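PDB 4ZSF: BsaWI endonuclease, which probably cleaves double-stranded DNA as a metal-dependent type II restriction endonuclease of the PD-(D/E)XK class. Local coordinates for residues 170-175 with 205-210. Sequence-based numbering, arbitrary orientation.
Sequences DRVTRD and IAMVNG. With nucleotides of chain B.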
ATOM      1  N   ASP A 170      -8.819  -5.813  -8.156  1.00 96.01           N
ATOM      2  CA  ASP A 170      -8.617  -6.321  -6.811  1.00 97.24           C
ATOM      3  C   ASP A 170      -9.188  -5.419  -5.763  1.00 97.08           C
ATOM      4  O   ASP A 170      -9.689  -5.906  -4.737  1.00 98.94           O
ATOM      5  CB  ASP A 170      -7.124  -6.524  -6.538  1.00 98.25           C
ATOM      6  N   ARG A 171      -9.107  -4.109  -6.027  1.00 93.66           N
ATOM      7  CA  ARG A 171      -9.469  -3.065  -5.061  1.00 88.98           C
ATOM      8  C   ARG A 171     -10.887  -3.286  -4.520  1.00 82.48           C
ATOM      9  O   ARG A 171     -11.247  -2.788  -3.446  1.00 83.29           O
ATOM     10  CB  ARG A 171      -9.344  -1.667  -5.700  1.00 87.76           C
ATOM     11  N   VAL A 172     -11.669  -4.073  -5.257  1.00 73.92           N
ATOM     12  CA  VAL A 172     -13.080  -4.182  -4.986  1.00 60.09           C
ATOM     13  C   VAL A 172     -13.353  -4.944  -3.692  1.00 50.09           C
ATOM     14  O   VAL A 172     -14.361  -4.658  -3.076  1.00 40.28           O
ATOM     15  CB  VAL A 172     -13.863  -4.833  -6.182  1.00 64.40           C
ATOM     16  CG1 VAL A 172     -13.595  -4.044  -7.525  1.00 46.88           C
ATOM     17  CG2 VAL A 172     -13.545  -6.321  -6.309  1.00 66.65           C
ATOM     18  N   THR A 173     -12.494  -5.878  -3.247  1.00 49.87           N
ATOM     19  CA  THR A 173     -12.768  -6.501  -1.936  1.00 47.47           C
ATOM     20  C   THR A 173     -12.715  -5.441  -0.840  1.00 43.92           C
ATOM     21  O   THR A 173     -13.586  -5.422   0.022  1.00 41.78           O
ATOM     22  CB  THR A 173     -11.795  -7.680  -1.546  1.00 54.75           C
ATOM     23  OG1 THR A 173     -10.479  -7.180  -1.322  1.00 59.78           O
ATOM     24  CG2 THR A 173     -11.739  -8.754  -2.614  1.00 53.82           C
ATOM     25  N   ARG A 174     -11.733  -4.534  -0.892  1.00 41.36           N
ATOM     26  CA  ARG A 174     -11.655  -3.445   0.091  1.00 42.92           C
ATOM     27  C   ARG A 174     -12.592  -2.217  -0.160  1.00 40.98           C
ATOM     28  O   ARG A 174     -12.840  -1.433   0.764  1.00 41.28           O
ATOM     29  CB  ARG A 174     -10.202  -2.959   0.192  1.00 48.45           C
ATOM     30  N   ASP A 175     -13.086  -2.044  -1.390  1.00 33.85           N
ATOM     31  CA  ASP A 175     -14.008  -0.942  -1.775  1.00 31.96           C
ATOM     32  C   ASP A 175     -15.482  -1.230  -1.461  1.00 29.03           C
ATOM     33  O   ASP A 175     -16.312  -0.318  -1.361  1.00 26.07           O
ATOM     34  CB  ASP A 175     -13.905  -0.665  -3.275  1.00 35.42           C
ATOM     35  CG  ASP A 175     -12.562  -0.019  -3.665  1.00 47.07           C
ATOM     36  OD1 ASP A 175     -12.062   0.866  -2.940  1.00 47.51           O
ATOM     37  OD2 ASP A 175     -12.020  -0.402  -4.714  1.00 54.51           O
ATOM     38  N   ILE A 205     -18.974 -10.880  -9.782  1.00 36.90           N
ATOM     39  CA  ILE A 205     -20.395 -10.610 -10.022  1.00 34.77           C
ATOM     40  C   ILE A 205     -21.189 -10.644  -8.704  1.00 32.86           C
ATOM     41  O   ILE A 205     -22.043  -9.784  -8.466  1.00 30.29           O
ATOM     42  CB  ILE A 205     -20.984 -11.626 -11.030  1.00 38.93           C
ATOM     43  CG1 ILE A 205     -20.464 -11.312 -12.436  1.00 42.24           C
ATOM     44  CG2 ILE A 205     -22.497 -11.564 -11.066  1.00 36.70           C
ATOM     45  CD1 ILE A 205     -20.605 -12.520 -13.397  1.00 46.91           C
ATOM     46  N   ALA A 206     -20.870 -11.613  -7.841  1.00 33.94           N
ATOM     47  CA  ALA A 206     -21.557 -11.783  -6.563  1.00 32.75           C
ATOM     48  C   ALA A 206     -21.251 -10.621  -5.610  1.00 31.20           C
ATOM     49  O   ALA A 206     -22.139 -10.156  -4.884  1.00 28.73           O
ATOM     50  CB  ALA A 206     -21.170 -13.135  -5.921  1.00 36.29           C
ATOM     51  N   MET A 207     -20.004 -10.154  -5.627  1.00 32.19           N
ATOM     52  CA  MET A 207     -19.612  -9.000  -4.811  1.00 34.50           C
ATOM     53  C   MET A 207     -20.423  -7.769  -5.151  1.00 31.96           C
ATOM     54  O   MET A 207     -20.668  -6.941  -4.254  1.00 33.23           O
ATOM     55  CB  MET A 207     -18.136  -8.637  -4.984  1.00 36.65           C
ATOM     56  CG  MET A 207     -17.209  -9.627  -4.368  1.00 42.86           C
ATOM     57  SD  MET A 207     -15.540  -8.984  -4.116  1.00 58.75           S
ATOM     58  CE  MET A 207     -15.751  -8.172  -2.533  1.00 74.42           C
ATOM     59  N   VAL A 208     -20.808  -7.616  -6.423  1.00 25.09           N
ATOM     60  CA  VAL A 208     -21.568  -6.425  -6.823  1.00 23.76           C
ATOM     61  C   VAL A 208     -23.041  -6.689  -6.531  1.00 23.83           C
ATOM     62  O   VAL A 208     -23.711  -5.875  -5.893  1.00 23.63           O
ATOM     63  CB  VAL A 208     -21.377  -6.065  -8.331  1.00 24.36           C
ATOM     64  CG1 VAL A 208     -22.322  -4.936  -8.802  1.00 22.10           C
ATOM     65  CG2 VAL A 208     -19.874  -5.758  -8.600  1.00 33.42           C
ATOM     66  N   ASN A 209     -23.546  -7.818  -7.020  1.00 22.24           N
ATOM     67  CA  ASN A 209     -24.998  -8.041  -7.040  1.00 21.58           C
ATOM     68  C   ASN A 209     -25.536  -8.704  -5.801  1.00 24.74           C
ATOM     69  O   ASN A 209     -26.760  -8.669  -5.564  1.00 28.24           O
ATOM     70  CB  ASN A 209     -25.409  -8.904  -8.256  1.00 23.47           C
ATOM     71  CG  ASN A 209     -25.293  -8.147  -9.565  1.00 21.83           C
ATOM     72  OD1 ASN A 209     -25.461  -6.901  -9.609  1.00 23.69           O
ATOM     73  ND2 ASN A 209     -25.017  -8.889 -10.648  1.00 21.79           N
ATOM     74  N   GLY A 210     -24.672  -9.371  -5.038  1.00 27.02           N
ATOM     75  CA  GLY A 210     -25.139 -10.046  -3.840  1.00 25.41           C
ATOM     76  C   GLY A 210     -25.858 -11.337  -4.193  1.00 32.41           C
ATOM     77  O   GLY A 210     -25.722 -11.849  -5.312  1.00 33.03           O
TER
ATOM     78  P    DG B   4      -8.761 -10.949   0.298  1.00 50.28           P
ATOM     79  OP1  DG B   4     -10.054 -11.433   0.779  1.00 46.50           O
ATOM     80  OP2  DG B   4      -8.632  -9.860  -0.694  1.00 48.16           O
ATOM     81  O5'  DG B   4      -7.858 -10.456   1.544  1.00 41.53           O
ATOM     82  C5'  DG B   4      -7.501 -11.362   2.558  1.00 36.87           C
ATOM     83  C4'  DG B   4      -6.120 -11.041   3.050  1.00 33.25           C
ATOM     84  O4'  DG B   4      -5.131 -11.582   2.126  1.00 33.52           O
ATOM     85  C3'  DG B   4      -5.819  -9.572   3.180  1.00 34.69           C
ATOM     86  O3'  DG B   4      -4.951  -9.425   4.319  1.00 35.11           O
ATOM     87  C2'  DG B   4      -5.112  -9.247   1.837  1.00 34.22           C
ATOM     88  C1'  DG B   4      -4.298 -10.527   1.634  1.00 31.34           C
ATOM     89  N9   DG B   4      -3.949 -10.856   0.229  1.00 30.74           N
ATOM     90  C8   DG B   4      -4.776 -10.755  -0.885  1.00 33.50           C
ATOM     91  N7   DG B   4      -4.204 -11.204  -1.992  1.00 30.39           N
ATOM     92  C5   DG B   4      -2.954 -11.602  -1.592  1.00 27.76           C
ATOM     93  C6   DG B   4      -1.890 -12.137  -2.361  1.00 27.24           C
ATOM     94  O6   DG B   4      -1.883 -12.397  -3.579  1.00 30.69           O
ATOM     95  N1   DG B   4      -0.780 -12.461  -1.568  1.00 25.84           N
ATOM     96  C2   DG B   4      -0.708 -12.194  -0.202  1.00 25.02           C
ATOM     97  N2   DG B   4       0.437 -12.521   0.412  1.00 23.86           N
ATOM     98  N3   DG B   4      -1.715 -11.732   0.517  1.00 25.54           N
ATOM     99  C4   DG B   4      -2.790 -11.432  -0.227  1.00 26.88           C
TER
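Met207 reaches out from helix 202-209 and lays its thioether end against the N-terminal part of helix 172-184, at Val172 and Thr173. The two helices belong to the PD-(D/E)XK nuclease fold of this enzyme: each follows a strand of the central mixed sheet, 155-165 and 188-193, which run parallel as neighbours. From segment 205-210 Met207 alone touches 170-175, and the two segments meet through van der Waals contacts alone. Its SD lies 4.0 Å from Val172 CG2, and the chain then bends at its last torsion (chi3 85°), carrying CE onto the backbone of helix 172-184. There the methyl group sits 3.5 Å from Thr173 CA and 3.8 Å from Val172 O, a van der Waals contact with the carbonyl. Tyr215 also packs on Met207, while the backbone oxygen of Met207 accepts a hydrogen bond from Arg176 NH1, a second tie between the two helices.

Thr173 joins this packing to the DNA. Its CG2 is 4.1 Å from Met207 CE, whereas OG1, with chi1 at 68°, sits between the backbone N and the carbonyl carbon, which turns it to the phosphate of DG4 of chain B. The methionine thus packs against a residue that also touches the DNA backbone, where Thr173 OG1 donates a weak hydrogen bond of 3.3 Å to OP2 of DG4 of chain B.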